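Local coordinates for protein sortase B (Listeria monocytogenes serovar 1/2a, PDB 5JCV) that anchors surface proteins to the cell wall as a transpeptidase, cleaving a C-terminal sorting signal and holding the substrate as a thioester before transferring it, at residues Ile21-Asp26 / Phe81-Lys86; Glu111-Tyr116 / Asp137-Val142; Tyr116-Asp121 / Arg176-Gly181. One frame throughout, in Å; residues are numbered along the deposited sequence.

Contact 1: residues Ile21-Asp26 / Phe81-Lys86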
ATOM      1  N   ILE A  21      -9.413 -10.276  16.893  1.00 49.31           N
ATOM      2  CA  ILE A  21     -10.802 -10.664  17.189  1.00 51.20           C
ATOM      3  C   ILE A  21     -11.115 -10.518  18.680  1.00 49.41           C
ATOM      4  O   ILE A  21     -10.273 -10.817  19.515  1.00 51.95           O
ATOM      5  CB  ILE A  21     -11.029 -12.149  16.746  1.00 55.08           C
ATOM      6  CG1 ILE A  21     -10.850 -12.308  15.212  1.00 59.55           C
ATOM      7  CG2 ILE A  21     -12.395 -12.663  17.154  1.00 55.99           C
ATOM      8  CD1 ILE A  21     -11.761 -11.448  14.365  1.00 61.95           C
ATOM      9  N   ASP A  22     -12.331 -10.094  19.009  1.00 51.97           N
ATOM     10  CA  ASP A  22     -12.800  -9.926  20.410  1.00 51.21           C
ATOM     11  C   ASP A  22     -12.008  -8.845  21.150  1.00 48.66           C
ATOM     12  O   ASP A  22     -11.799  -8.931  22.345  1.00 51.96           O
ATOM     13  CB  ASP A  22     -12.773 -11.255  21.186  1.00 53.08           C
ATOM     14  CG  ASP A  22     -13.618 -12.360  20.497  1.00 58.38           C
ATOM     15  OD1 ASP A  22     -14.572 -12.054  19.765  1.00 60.48           O
ATOM     16  OD2 ASP A  22     -13.337 -13.540  20.693  1.00 59.32           O
ATOM     17  N   THR A  23     -11.550  -7.826  20.429  1.00 49.01           N
ATOM     18  CA  THR A  23     -10.938  -6.646  21.068  1.00 46.42           C
ATOM     19  C   THR A  23     -11.370  -5.425  20.326  1.00 45.03           C
ATOM     20  O   THR A  23     -12.022  -5.545  19.299  1.00 46.19           O
ATOM     21  CB  THR A  23      -9.409  -6.693  21.085  1.00 43.56           C
ATOM     22  OG1 THR A  23      -8.889  -6.371  19.780  1.00 44.05           O
ATOM     23  CG2 THR A  23      -8.922  -8.058  21.526  1.00 43.78           C
ATOM     24  N   GLU A  24     -10.992  -4.252  20.818  1.00 43.15           N
ATOM     25  CA  GLU A  24     -11.205  -3.036  20.067  1.00 44.24           C
ATOM     26  C   GLU A  24     -10.172  -2.892  18.978  1.00 44.24           C
ATOM     27  O   GLU A  24     -10.270  -1.955  18.224  1.00 41.70           O
ATOM     28  CB  GLU A  24     -11.131  -1.790  20.973  1.00 47.17           C
ATOM     29  CG  GLU A  24     -12.166  -1.787  22.079  1.00 48.70           C
ATOM     30  CD  GLU A  24     -12.479  -0.392  22.627  1.00 49.75           C
ATOM     31  OE1 GLU A  24     -12.050   0.626  22.068  1.00 45.76           O
ATOM     32  OE2 GLU A  24     -13.135  -0.319  23.691  1.00 54.99           O
ATOM     33  N   ILE A  25      -9.159  -3.767  18.920  1.00 46.15           N
ATOM     34  CA  ILE A  25      -7.991  -3.530  18.051  1.00 45.88           C
ATOM     35  C   ILE A  25      -8.347  -3.959  16.623  1.00 49.11           C
ATOM     36  O   ILE A  25      -8.359  -5.158  16.288  1.00 51.08           O
ATOM     37  CB  ILE A  25      -6.738  -4.287  18.507  1.00 43.77           C
ATOM     38  CG1 ILE A  25      -6.328  -3.771  19.872  1.00 42.41           C
ATOM     39  CG2 ILE A  25      -5.597  -4.047  17.495  1.00 43.59           C
ATOM     40  CD1 ILE A  25      -5.327  -4.645  20.586  1.00 43.17           C
ATOM     41  N   ASP A  26      -8.738  -2.970  15.837  1.00 48.37           N
ATOM     42  CA  ASP A  26      -9.183  -3.157  14.466  1.00 50.38           C
ATOM     43  C   ASP A  26      -8.922  -1.798  13.850  1.00 50.26           C
ATOM     44  O   ASP A  26      -9.810  -0.966  13.787  1.00 54.99           O
ATOM     45  CB  ASP A  26     -10.667  -3.504  14.435  1.00 55.99           C
ATOM     46  CG  ASP A  26     -11.162  -3.884  13.011  1.00 59.60           C
ATOM     47  OD1 ASP A  26     -10.390  -3.813  12.007  1.00 56.60           O
ATOM     48  OD2 ASP A  26     -12.331  -4.281  12.920  1.00 59.85           O
ATOM     49  N   PHE A  81      -4.307   0.294  22.062  1.00 40.09           N
ATOM     50  CA  PHE A  81      -3.709  -0.966  22.504  1.00 37.77           C
ATOM     51  C   PHE A  81      -4.009  -1.331  23.940  1.00 39.32           C
ATOM     52  O   PHE A  81      -3.404  -2.255  24.491  1.00 39.08           O
ATOM     53  CB  PHE A  81      -2.226  -0.950  22.270  1.00 38.53           C
ATOM     54  CG  PHE A  81      -1.801  -1.437  20.910  1.00 40.79           C
ATOM     55  CD1 PHE A  81      -2.729  -1.814  19.918  1.00 42.11           C
ATOM     56  CD2 PHE A  81      -0.440  -1.478  20.591  1.00 40.92           C
ATOM     57  CE1 PHE A  81      -2.299  -2.278  18.678  1.00 41.74           C
ATOM     58  CE2 PHE A  81      -0.016  -1.944  19.363  1.00 39.64           C
ATOM     59  CZ  PHE A  81      -0.955  -2.316  18.401  1.00 43.17           C
ATOM     60  N   ALA A  82      -4.994  -0.701  24.556  1.00 41.04           N
ATOM     61  CA  ALA A  82      -5.365  -1.169  25.909  1.00 40.62           C
ATOM     62  C   ALA A  82      -5.684  -2.657  25.938  1.00 42.43           C
ATOM     63  O   ALA A  82      -5.418  -3.329  26.956  1.00 40.30           O
ATOM     64  CB  ALA A  82      -6.524  -0.368  26.490  1.00 42.27           C
ATOM     65  N   ASP A  83      -6.259  -3.204  24.848  1.00 41.52           N
ATOM     66  CA  ASP A  83      -6.673  -4.618  24.888  1.00 41.94           C
ATOM     67  C   ASP A  83      -5.523  -5.634  24.808  1.00 41.76           C
ATOM     68  O   ASP A  83      -5.751  -6.834  25.006  1.00 44.87           O
ATOM     69  CB  ASP A  83      -7.752  -4.920  23.838  1.00 44.43           C
ATOM     70  CG  ASP A  83      -9.165  -4.525  24.315  1.00 48.44           C
ATOM     71  OD1 ASP A  83      -9.353  -4.198  25.533  1.00 44.58           O
ATOM     72  OD2 ASP A  83     -10.078  -4.516  23.450  1.00 46.90           O
ATOM     73  N   LEU A  84      -4.292  -5.184  24.583  1.00 41.42           N
ATOM     74  CA  LEU A  84      -3.134  -6.110  24.579  1.00 42.81           C
ATOM     75  C   LEU A  84      -3.024  -6.887  25.912  1.00 44.60           C
ATOM     76  O   LEU A  84      -2.587  -8.056  25.952  1.00 44.56           O
ATOM     77  CB  LEU A  84      -1.797  -5.352  24.271  1.00 42.92           C
ATOM     78  CG  LEU A  84      -1.568  -4.810  22.850  1.00 42.27           C
ATOM     79  CD1 LEU A  84      -0.130  -4.376  22.570  1.00 42.60           C
ATOM     80  CD2 LEU A  84      -1.970  -5.875  21.865  1.00 45.35           C
ATOM     81  N   ARG A  85      -3.451  -6.244  26.995  1.00 44.36           N
ATOM     82  CA  ARG A  85      -3.409  -6.846  28.327  1.00 49.27           C
ATOM     83  C   ARG A  85      -4.313  -8.085  28.458  1.00 45.58           C
ATOM     84  O   ARG A  85      -4.157  -8.892  29.387  1.00 45.08           O
ATOM     85  CB  ARG A  85      -3.791  -5.795  29.376  1.00 51.37           C
ATOM     86  CG  ARG A  85      -5.288  -5.477  29.296  1.00 62.96           C
ATOM     87  CD  ARG A  85      -5.806  -4.492  30.337  1.00 70.10           C
ATOM     88  NE  ARG A  85      -7.225  -4.232  30.158  1.00 73.99           N
ATOM     89  CZ  ARG A  85      -7.953  -3.439  30.946  1.00 88.33           C
ATOM     90  NH1 ARG A  85      -7.406  -2.837  32.011  1.00 98.76           N
ATOM     91  NH2 ARG A  85      -9.248  -3.269  30.683  1.00114.28           N
ATOM     92  N   LYS A  86      -5.276  -8.250  27.555  1.00 42.42           N
ATOM     93  CA  LYS A  86      -6.097  -9.482  27.602  1.00 42.14           C
ATOM     94  C   LYS A  86      -5.253 -10.763  27.470  1.00 42.97           C
ATOM     95  O   LYS A  86      -5.615 -11.841  27.986  1.00 45.99           O
ATOM     96  CB  LYS A  86      -7.159  -9.475  26.516  1.00 45.10           C
ATOM     97  CG  LYS A  86      -8.247  -8.404  26.648  1.00 47.47           C
ATOM     98  CD  LYS A  86      -9.166  -8.467  25.426  1.00 47.19           C
ATOM     99  CE  LYS A  86     -10.363  -7.547  25.538  1.00 50.21           C
ATOM    100  NZ  LYS A  86     -11.480  -8.189  26.299  1.00 50.96           N
TER

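Contact 2: residues Glu111-Tyr116 / Asp137-Val142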
ATOM      1  N   GLU A 111       1.247 -15.792  14.478  1.00 56.27           N
ATOM      2  CA  GLU A 111       1.155 -16.809  15.498  1.00 58.73           C
ATOM      3  C   GLU A 111       1.922 -16.372  16.759  1.00 60.75           C
ATOM      4  O   GLU A 111       3.172 -16.393  16.805  1.00 55.95           O
ATOM      5  CB  GLU A 111       1.755 -18.112  14.942  1.00 62.74           C
ATOM      6  CG  GLU A 111       1.054 -19.355  15.417  1.00 69.86           C
ATOM      7  CD  GLU A 111       1.679 -20.669  14.937  1.00 73.21           C
ATOM      8  OE1 GLU A 111       2.412 -20.716  13.904  1.00 70.23           O
ATOM      9  OE2 GLU A 111       1.395 -21.688  15.626  1.00 75.43           O
ATOM     10  N   ILE A 112       1.177 -16.010  17.795  1.00 56.06           N
ATOM     11  CA  ILE A 112       1.766 -15.498  19.021  1.00 55.16           C
ATOM     12  C   ILE A 112       2.591 -16.563  19.752  1.00 55.71           C
ATOM     13  O   ILE A 112       2.133 -17.683  19.978  1.00 57.19           O
ATOM     14  CB  ILE A 112       0.662 -14.982  19.964  1.00 53.41           C
ATOM     15  CG1 ILE A 112       0.017 -13.727  19.376  1.00 52.76           C
ATOM     16  CG2 ILE A 112       1.233 -14.672  21.340  1.00 53.61           C
ATOM     17  CD1 ILE A 112      -1.389 -13.470  19.890  1.00 52.26           C
ATOM     18  N   PHE A 113       3.803 -16.196  20.131  1.00 56.56           N
ATOM     19  CA  PHE A 113       4.689 -17.083  20.865  1.00 56.76           C
ATOM     20  C   PHE A 113       5.253 -16.505  22.186  1.00 58.08           C
ATOM     21  O   PHE A 113       5.791 -17.259  23.002  1.00 57.62           O
ATOM     22  CB  PHE A 113       5.824 -17.519  19.961  1.00 59.05           C
ATOM     23  CG  PHE A 113       6.834 -16.438  19.676  1.00 61.01           C
ATOM     24  CD1 PHE A 113       7.935 -16.272  20.493  1.00 61.13           C
ATOM     25  CD2 PHE A 113       6.707 -15.628  18.570  1.00 59.00           C
ATOM     26  CE1 PHE A 113       8.860 -15.284  20.233  1.00 59.05           C
ATOM     27  CE2 PHE A 113       7.637 -14.649  18.303  1.00 59.21           C
ATOM     28  CZ  PHE A 113       8.709 -14.476  19.138  1.00 58.06           C
ATOM     29  N   ALA A 114       5.111 -15.195  22.410  1.00 55.04           N
ATOM     30  CA  ALA A 114       5.589 -14.551  23.660  1.00 54.42           C
ATOM     31  C   ALA A 114       4.708 -13.399  24.066  1.00 49.60           C
ATOM     32  O   ALA A 114       4.309 -12.573  23.254  1.00 51.92           O
ATOM     33  CB  ALA A 114       7.019 -14.045  23.505  1.00 52.67           C
ATOM     34  N   VAL A 115       4.461 -13.330  25.355  1.00 50.40           N
ATOM     35  CA  VAL A 115       3.575 -12.327  25.968  1.00 48.17           C
ATOM     36  C   VAL A 115       4.222 -11.881  27.294  1.00 47.84           C
ATOM     37  O   VAL A 115       4.548 -12.717  28.113  1.00 49.98           O
ATOM     38  CB  VAL A 115       2.215 -12.978  26.245  1.00 48.36           C
ATOM     39  CG1 VAL A 115       1.353 -12.120  27.130  1.00 48.54           C
ATOM     40  CG2 VAL A 115       1.513 -13.346  24.950  1.00 49.33           C
ATOM     41  N   TYR A 116       4.421 -10.583  27.505  1.00 47.32           N
ATOM     42  CA  TYR A 116       4.929 -10.113  28.809  1.00 48.41           C
ATOM     43  C   TYR A 116       4.694  -8.637  28.989  1.00 47.45           C
ATOM     44  O   TYR A 116       4.386  -7.920  28.022  1.00 47.07           O
ATOM     45  CB  TYR A 116       6.432 -10.411  28.969  1.00 48.39           C
ATOM     46  CG  TYR A 116       7.262 -10.050  27.766  1.00 48.51           C
ATOM     47  CD1 TYR A 116       7.826  -8.797  27.653  1.00 49.67           C
ATOM     48  CD2 TYR A 116       7.448 -10.967  26.705  1.00 52.19           C
ATOM     49  CE1 TYR A 116       8.588  -8.454  26.536  1.00 52.04           C
ATOM     50  CE2 TYR A 116       8.186 -10.635  25.585  1.00 51.95           C
ATOM     51  CZ  TYR A 116       8.740  -9.367  25.511  1.00 51.52           C
ATOM     52  OH  TYR A 116       9.476  -9.015  24.441  1.00 53.97           O
ATOM     53  N   ASP A 137      19.715 -15.443  19.638  1.00 82.91           N
ATOM     54  CA  ASP A 137      19.977 -14.973  21.011  1.00 81.79           C
ATOM     55  C   ASP A 137      18.790 -14.113  21.489  1.00 80.72           C
ATOM     56  O   ASP A 137      18.329 -14.252  22.627  1.00 84.06           O
ATOM     57  CB  ASP A 137      21.251 -14.101  21.113  1.00 84.18           C
ATOM     58  CG  ASP A 137      22.484 -14.731  20.464  1.00 88.50           C
ATOM     59  OD1 ASP A 137      22.592 -15.969  20.364  1.00 88.00           O
ATOM     60  OD2 ASP A 137      23.374 -13.962  20.051  1.00 90.86           O
ATOM     61  N   TYR A 138      18.332 -13.215  20.612  1.00 72.94           N
ATOM     62  CA  TYR A 138      17.141 -12.401  20.850  1.00 70.28           C
ATOM     63  C   TYR A 138      15.923 -13.273  21.192  1.00 69.13           C
ATOM     64  O   TYR A 138      15.232 -13.036  22.191  1.00 71.03           O
ATOM     65  CB  TYR A 138      16.873 -11.487  19.649  1.00 65.82           C
ATOM     66  CG  TYR A 138      15.634 -10.641  19.765  1.00 64.47           C
ATOM     67  CD1 TYR A 138      15.688  -9.327  20.189  1.00 62.03           C
ATOM     68  CD2 TYR A 138      14.406 -11.158  19.435  1.00 64.19           C
ATOM     69  CE1 TYR A 138      14.539  -8.561  20.294  1.00 63.22           C
ATOM     70  CE2 TYR A 138      13.261 -10.407  19.523  1.00 59.63           C
ATOM     71  CZ  TYR A 138      13.311  -9.117  19.966  1.00 62.76           C
ATOM     72  OH  TYR A 138      12.117  -8.411  20.051  1.00 54.79           O
ATOM     73  N   LEU A 139      15.689 -14.309  20.406  1.00 69.54           N
ATOM     74  CA  LEU A 139      14.505 -15.143  20.601  1.00 71.08           C
ATOM     75  C   LEU A 139      14.556 -15.912  21.896  1.00 73.54           C
ATOM     76  O   LEU A 139      13.540 -16.075  22.563  1.00 77.58           O
ATOM     77  CB  LEU A 139      14.325 -16.107  19.444  1.00 69.64           C
ATOM     78  CG  LEU A 139      13.976 -15.431  18.122  1.00 67.70           C
ATOM     79  CD1 LEU A 139      14.007 -16.450  16.987  1.00 69.46           C
ATOM     80  CD2 LEU A 139      12.629 -14.728  18.202  1.00 66.47           C
ATOM     81  N   GLN A 140      15.738 -16.392  22.233  1.00 78.19           N
ATOM     82  CA  GLN A 140      15.980 -17.030  23.511  1.00 85.79           C
ATOM     83  C   GLN A 140      15.627 -16.073  24.661  1.00 79.99           C
ATOM     84  O   GLN A 140      14.920 -16.449  25.588  1.00 76.85           O
ATOM     85  CB  GLN A 140      17.446 -17.483  23.568  1.00 97.19           C
ATOM     86  CG  GLN A 140      18.018 -17.757  24.955  1.00109.27           C
ATOM     87  CD  GLN A 140      17.402 -18.975  25.623  1.00118.02           C
ATOM     88  OE1 GLN A 140      16.675 -19.753  24.994  1.00123.62           O
ATOM     89  NE2 GLN A 140      17.699 -19.152  26.910  1.00121.04           N
ATOM     90  N   LYS A 141      16.103 -14.833  24.596  1.00 80.85           N
ATOM     91  CA  LYS A 141      15.840 -13.887  25.672  1.00 77.32           C
ATOM     92  C   LYS A 141      14.338 -13.615  25.823  1.00 73.98           C
ATOM     93  O   LYS A 141      13.822 -13.690  26.940  1.00 72.16           O
ATOM     94  CB  LYS A 141      16.619 -12.574  25.490  1.00 84.71           C
ATOM     95  CG  LYS A 141      18.132 -12.744  25.618  1.00 93.61           C
ATOM     96  CD  LYS A 141      18.843 -11.541  26.231  1.00 93.82           C
ATOM     97  CE  LYS A 141      20.363 -11.735  26.220  1.00 99.77           C
ATOM     98  NZ  LYS A 141      21.138 -10.632  26.891  1.00100.04           N
ATOM     99  N   VAL A 142      13.637 -13.315  24.722  1.00 66.80           N
ATOM    100  CA  VAL A 142      12.225 -12.907  24.827  1.00 65.68           C
ATOM    101  C   VAL A 142      11.282 -14.061  25.169  1.00 66.91           C
ATOM    102  O   VAL A 142      10.240 -13.839  25.794  1.00 64.52           O
ATOM    103  CB  VAL A 142      11.667 -12.144  23.598  1.00 62.89           C
ATOM    104  CG1 VAL A 142      12.477 -10.898  23.314  1.00 62.08           C
ATOM    105  CG2 VAL A 142      11.567 -13.041  22.378  1.00 65.82           C
TER

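Contact 3: residues Tyr116-Asp121 / Arg176-Gly181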
ATOM      1  N   TYR A 116       4.421 -10.583  27.505  1.00 47.32           N
ATOM      2  CA  TYR A 116       4.929 -10.113  28.809  1.00 48.41           C
ATOM      3  C   TYR A 116       4.694  -8.637  28.989  1.00 47.45           C
ATOM      4  O   TYR A 116       4.386  -7.920  28.022  1.00 47.07           O
ATOM      5  CB  TYR A 116       6.432 -10.411  28.969  1.00 48.39           C
ATOM      6  CG  TYR A 116       7.262 -10.050  27.766  1.00 48.51           C
ATOM      7  CD1 TYR A 116       7.826  -8.797  27.653  1.00 49.67           C
ATOM      8  CD2 TYR A 116       7.448 -10.967  26.705  1.00 52.19           C
ATOM      9  CE1 TYR A 116       8.588  -8.454  26.536  1.00 52.04           C
ATOM     10  CE2 TYR A 116       8.186 -10.635  25.585  1.00 51.95           C
ATOM     11  CZ  TYR A 116       8.740  -9.367  25.511  1.00 51.52           C
ATOM     12  OH  TYR A 116       9.476  -9.015  24.441  1.00 53.97           O
ATOM     13  N   GLU A 117       4.837  -8.195  30.229  1.00 48.14           N
ATOM     14  CA  GLU A 117       4.905  -6.780  30.557  1.00 48.16           C
ATOM     15  C   GLU A 117       6.341  -6.502  30.826  1.00 50.94           C
ATOM     16  O   GLU A 117       7.075  -7.369  31.343  1.00 54.08           O
ATOM     17  CB  GLU A 117       4.179  -6.456  31.853  1.00 51.50           C
ATOM     18  CG  GLU A 117       2.678  -6.556  31.782  1.00 58.05           C
ATOM     19  CD  GLU A 117       2.036  -6.402  33.161  1.00 60.91           C
ATOM     20  OE1 GLU A 117       2.132  -7.349  34.015  1.00 62.28           O
ATOM     21  OE2 GLU A 117       1.431  -5.331  33.357  1.00 58.19           O
ATOM     22  N   THR A 118       6.722  -5.263  30.592  1.00 51.85           N
ATOM     23  CA  THR A 118       8.061  -4.842  30.941  1.00 59.95           C
ATOM     24  C   THR A 118       8.089  -3.349  31.224  1.00 64.12           C
ATOM     25  O   THR A 118       7.486  -2.559  30.471  1.00 60.21           O
ATOM     26  CB  THR A 118       9.005  -5.114  29.773  1.00 58.40           C
ATOM     27  OG1 THR A 118      10.336  -4.711  30.134  1.00 59.67           O
ATOM     28  CG2 THR A 118       8.519  -4.349  28.528  1.00 54.37           C
ATOM     29  N   THR A 119       8.818  -2.988  32.283  1.00 67.80           N
ATOM     30  CA  THR A 119       8.945  -1.601  32.789  1.00 68.26           C
ATOM     31  C   THR A 119      10.301  -0.930  32.402  1.00 68.24           C
ATOM     32  O   THR A 119      10.329   0.245  32.028  1.00 71.05           O
ATOM     33  CB  THR A 119       8.774  -1.605  34.333  1.00 70.69           C
ATOM     34  OG1 THR A 119       9.392  -2.784  34.872  1.00 77.20           O
ATOM     35  CG2 THR A 119       7.317  -1.664  34.740  1.00 69.27           C
ATOM     36  N   THR A 120      11.407  -1.681  32.487  1.00 65.06           N
ATOM     37  CA  THR A 120      12.768  -1.132  32.269  1.00 63.75           C
ATOM     38  C   THR A 120      13.695  -1.971  31.341  1.00 62.78           C
ATOM     39  O   THR A 120      14.798  -1.565  30.988  1.00 64.57           O
ATOM     40  CB  THR A 120      13.502  -0.971  33.633  1.00 62.77           C
ATOM     41  OG1 THR A 120      13.646  -2.249  34.282  1.00 61.22           O
ATOM     42  CG2 THR A 120      12.760   0.009  34.538  1.00 64.18           C
ATOM     43  N   ASP A 121      13.279  -3.167  30.997  1.00 60.95           N
ATOM     44  CA  ASP A 121      14.082  -4.014  30.148  1.00 65.79           C
ATOM     45  C   ASP A 121      13.476  -3.985  28.750  1.00 65.86           C
ATOM     46  O   ASP A 121      12.467  -4.666  28.485  1.00 64.07           O
ATOM     47  CB  ASP A 121      14.053  -5.409  30.694  1.00 68.31           C
ATOM     48  CG  ASP A 121      14.780  -6.378  29.820  1.00 75.38           C
ATOM     49  OD1 ASP A 121      14.646  -7.579  30.135  1.00 72.23           O
ATOM     50  OD2 ASP A 121      15.465  -5.942  28.851  1.00 76.94           O
ATOM     51  N   ARG A 176       4.991  -1.331  29.884  1.00 51.22           N
ATOM     52  CA  ARG A 176       4.423  -1.626  28.587  1.00 49.29           C
ATOM     53  C   ARG A 176       3.950  -3.071  28.536  1.00 49.26           C
ATOM     54  O   ARG A 176       4.490  -3.931  29.215  1.00 48.02           O
ATOM     55  CB  ARG A 176       5.458  -1.450  27.512  1.00 49.86           C
ATOM     56  CG  ARG A 176       6.003  -0.035  27.442  1.00 50.82           C
ATOM     57  CD  ARG A 176       7.085  -0.035  26.381  1.00 52.22           C
ATOM     58  NE  ARG A 176       7.595   1.304  26.153  1.00 50.63           N
ATOM     59  CZ  ARG A 176       8.493   1.610  25.223  1.00 49.54           C
ATOM     60  NH1 ARG A 176       9.001   0.672  24.421  1.00 48.09           N
ATOM     61  NH2 ARG A 176       8.889   2.865  25.116  1.00 51.42           N
HETATM   62  N   MSE A 177       2.935  -3.307  27.720  1.00 46.69           N
HETATM   63  CA  MSE A 177       2.464  -4.642  27.417  1.00 48.51           C
HETATM   64  C   MSE A 177       3.007  -5.001  26.047  1.00 45.90           C
HETATM   65  O   MSE A 177       3.040  -4.180  25.144  1.00 46.55           O
HETATM   66  CB  MSE A 177       0.941  -4.583  27.494  1.00 48.17           C
HETATM   67  CG  MSE A 177       0.342  -5.925  27.193  1.00 50.93           C
HETATM   68 SE   MSE A 177       0.689  -7.066  28.756  0.66 51.08          SE
HETATM   69  CE  MSE A 177       0.781  -8.691  27.716  1.00 51.30           C
ATOM     70  N   VAL A 178       3.468  -6.228  25.894  1.00 45.06           N
ATOM     71  CA  VAL A 178       4.144  -6.636  24.665  1.00 47.62           C
ATOM     72  C   VAL A 178       3.640  -8.001  24.234  1.00 49.22           C
ATOM     73  O   VAL A 178       3.553  -8.899  25.040  1.00 50.52           O
ATOM     74  CB  VAL A 178       5.665  -6.723  24.840  1.00 44.42           C
ATOM     75  CG1 VAL A 178       6.306  -7.164  23.521  1.00 48.25           C
ATOM     76  CG2 VAL A 178       6.227  -5.391  25.270  1.00 44.47           C
ATOM     77  N   ILE A 179       3.334  -8.131  22.958  1.00 45.95           N
ATOM     78  CA  ILE A 179       2.924  -9.396  22.355  1.00 50.50           C
ATOM     79  C   ILE A 179       3.836  -9.581  21.169  1.00 49.39           C
ATOM     80  O   ILE A 179       4.026  -8.648  20.395  1.00 52.68           O
ATOM     81  CB  ILE A 179       1.485  -9.281  21.819  1.00 52.93           C
ATOM     82  CG1 ILE A 179       0.560  -8.900  22.964  1.00 54.04           C
ATOM     83  CG2 ILE A 179       1.001 -10.549  21.163  1.00 53.25           C
ATOM     84  CD1 ILE A 179       0.474  -9.949  24.032  1.00 57.07           C
ATOM     85  N   GLN A 180       4.441 -10.750  21.056  1.00 46.85           N
ATOM     86  CA  GLN A 180       5.237 -11.064  19.904  1.00 49.50           C
ATOM     87  C   GLN A 180       4.805 -12.363  19.180  1.00 52.02           C
ATOM     88  O   GLN A 180       4.456 -13.371  19.804  1.00 53.47           O
ATOM     89  CB  GLN A 180       6.675 -11.144  20.333  1.00 50.01           C
ATOM     90  CG  GLN A 180       7.159  -9.856  20.934  1.00 47.15           C
ATOM     91  CD  GLN A 180       8.598  -9.957  21.288  1.00 47.94           C
ATOM     92  OE1 GLN A 180       8.940 -10.695  22.202  1.00 49.93           O
ATOM     93  NE2 GLN A 180       9.466  -9.247  20.545  1.00 48.34           N
ATOM     94  N   GLY A 181       4.793 -12.304  17.858  1.00 50.72           N
ATOM     95  CA  GLY A 181       4.274 -13.394  17.089  1.00 54.67           C
ATOM     96  C   GLY A 181       5.127 -13.687  15.869  1.00 60.11           C
ATOM     97  O   GLY A 181       5.819 -12.806  15.372  1.00 56.76           O
TER

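Contact 1: residues Ile21-Asp26 / Phe81-Lys86
Ile25 meets Phe81 and Leu84 because chi1 of -64° sets CG1 anti to its carbonyl carbon and chi2 of 166° sets CD1 anti to CA, extending the branch toward Leu84 and the Phe81 ring. In Thr23, chi1 of 77° places OG1 between the backbone N and the carbonyl carbon, where it accepts from Ile25 N at 2.8 Å. Ile25 CD1 lies 3.8 Å from Leu84 CD2 and 3.9 Å from Phe81 CD1. The Ile25 side chain crosses both partners at about a right angle. Leu18 of strand 14-19 packs on Ile25 and Phe81 as well.

One hydrogen bond joins the two segments. Glu24 N donates to Asp83 OD2 at 2.8 Å, nearly straight. The same oxygen is 3.3 Å from Thr23 CB. Glu24 OE2 stands 5.2 Å from Asp83 OD2; if both are charged, they may disfavour each other slightly. Beyond Asp83, Thr23 CG2 and Lys86 CD pass at 3.9 Å, and Phe92 of helix 90-95 touches both residues.

Thr23 OG1 also hydrogen-bonds Ile20 O. Its bond from Ile25 N makes an ST turn in the connection between strands 14-19 and 26-30 of the sortase domain, which here meets the 3-10 segment ahead of helix 90-95.

Contact 2: residues Glu111-Tyr116 / Asp137-Val142
Phe113, Ala114 and Tyr116 of the strand meet Leu139 and Val142 of the helix in a buried, mainly apolar contact. Val142 has the central place. Its CG2 lies at the edge of the Phe113 ring, near the ring plane, 4.1 Å from CE1. Its CG1 is 3.7 Å from Tyr116 OH. Its carbonyl O is 4.0 Å from Ala114 CB and 3.8 Å from Tyr116 CE2. Leu139 adds CD2, 4.0 Å from Phe113 CZ, and its side chain crosses that of Phe113 at about a right angle. Phe113 CG sits between the backbone N and the carbonyl carbon (chi1 72°), and Tyr116 CG does the same (chi1 46°). No hydrogen bond joins the two segments.

Further out, Phe113 and Ala114 together face Gln180 in a classic beta bulge. Both of their side chains therefore point to the helix, where regular alternation would turn one away. Gln180 of strand 176-182 also holds the Tyr116 hydroxyl by a hydrogen bond. On the helix, Val142 CG1 lies 3.8 Å above one face of the Tyr138 ring, toward its rim. Tyr138 is held in turn by a hydrogen bond from its hydroxyl to Tyr124 O and by an edge-to-face stack with Phe129.

The axes of segments 111-116 and 137-142 approach to 9.9 Å, their directions 59° apart. Helix 132-145 belongs to the long connection between the sixth and seventh strands of the sortase barrel. A helix in this connection is a hallmark of class B sortases, and here it packs against the sixth strand.

Contact 3: residues Tyr116-Asp121 / Arg176-Gly181
The ring of Tyr116 has Val178 over one face and Gln180 at its edge. Val178 CB lies 4.2 Å from the centroid of the Tyr116 ring and 26° off the ring normal, a CH-pi contact. The two side chains run side by side and point the same way. Gln180 OE1 lies near the ring plane and accepts a hydrogen bond from Tyr116 OH at 2.9 Å. The amide plane is turned 87° against the ring. The hydroxyl stands above the plane of the Gln180 side-chain carbonyl. The other end of this amide is fixed too, since Gln180 NE2 is hydrogen-bonded to Tyr138 OH and Thr162 OG1.

The backbones pair as antiparallel strands. Tyr116 and Val178 form a hydrogen-bonded pair, with Val178 N to Tyr116 O at 2.9 Å. Thr118 and Arg176 form the next one, with Arg176 N to Thr118 O at 2.8 Å. In each pair a second backbone bond runs the other way. Glu117 and Met177 make the non-hydrogen-bonded pair between them. Their side chains take the other sheet face, where Glu117 CG is 3.7 Å from SE of Met177, a selenomethionine.

Past Thr118, strand 107-118 ends. Thr118 OG1, anti to the backbone N (chi1 -179°), donates to Asp121 O at 2.7 Å and ties the turn to the strand end. The end of the Arg176 side chain leads away; NH1 hydrogen-bonds Tyr124 OH, and the residue makes a cation-pi contact with Phe122.

Strand 176-182 thus lies between strands 107-118 and 160-165. Helix 132-145 covers the face with Tyr116 and Gln180, while Leu84 packs on Met177 from the other.

All three contacts lie in the one sortase domain. Contact 1 closes before the others open. Contacts 2 and 3 alternate along the chain and share Tyr116 on strand 107-118. Their centres are about 10 Å apart, and strand 176-182 pairs with strand 107-118 in the same sheet. The centre of contact 1 is about 15 Å from that of contact 3 and about 20 Å from that of contact 2. Contact 1 touches contact 3 through Leu84, but its nearest atoms stay about 6 Å from contact 2. Segments far apart in sequence, 81-86 and helix 132-145, thus cover opposite faces of the strand pair 107-118 and 176-182.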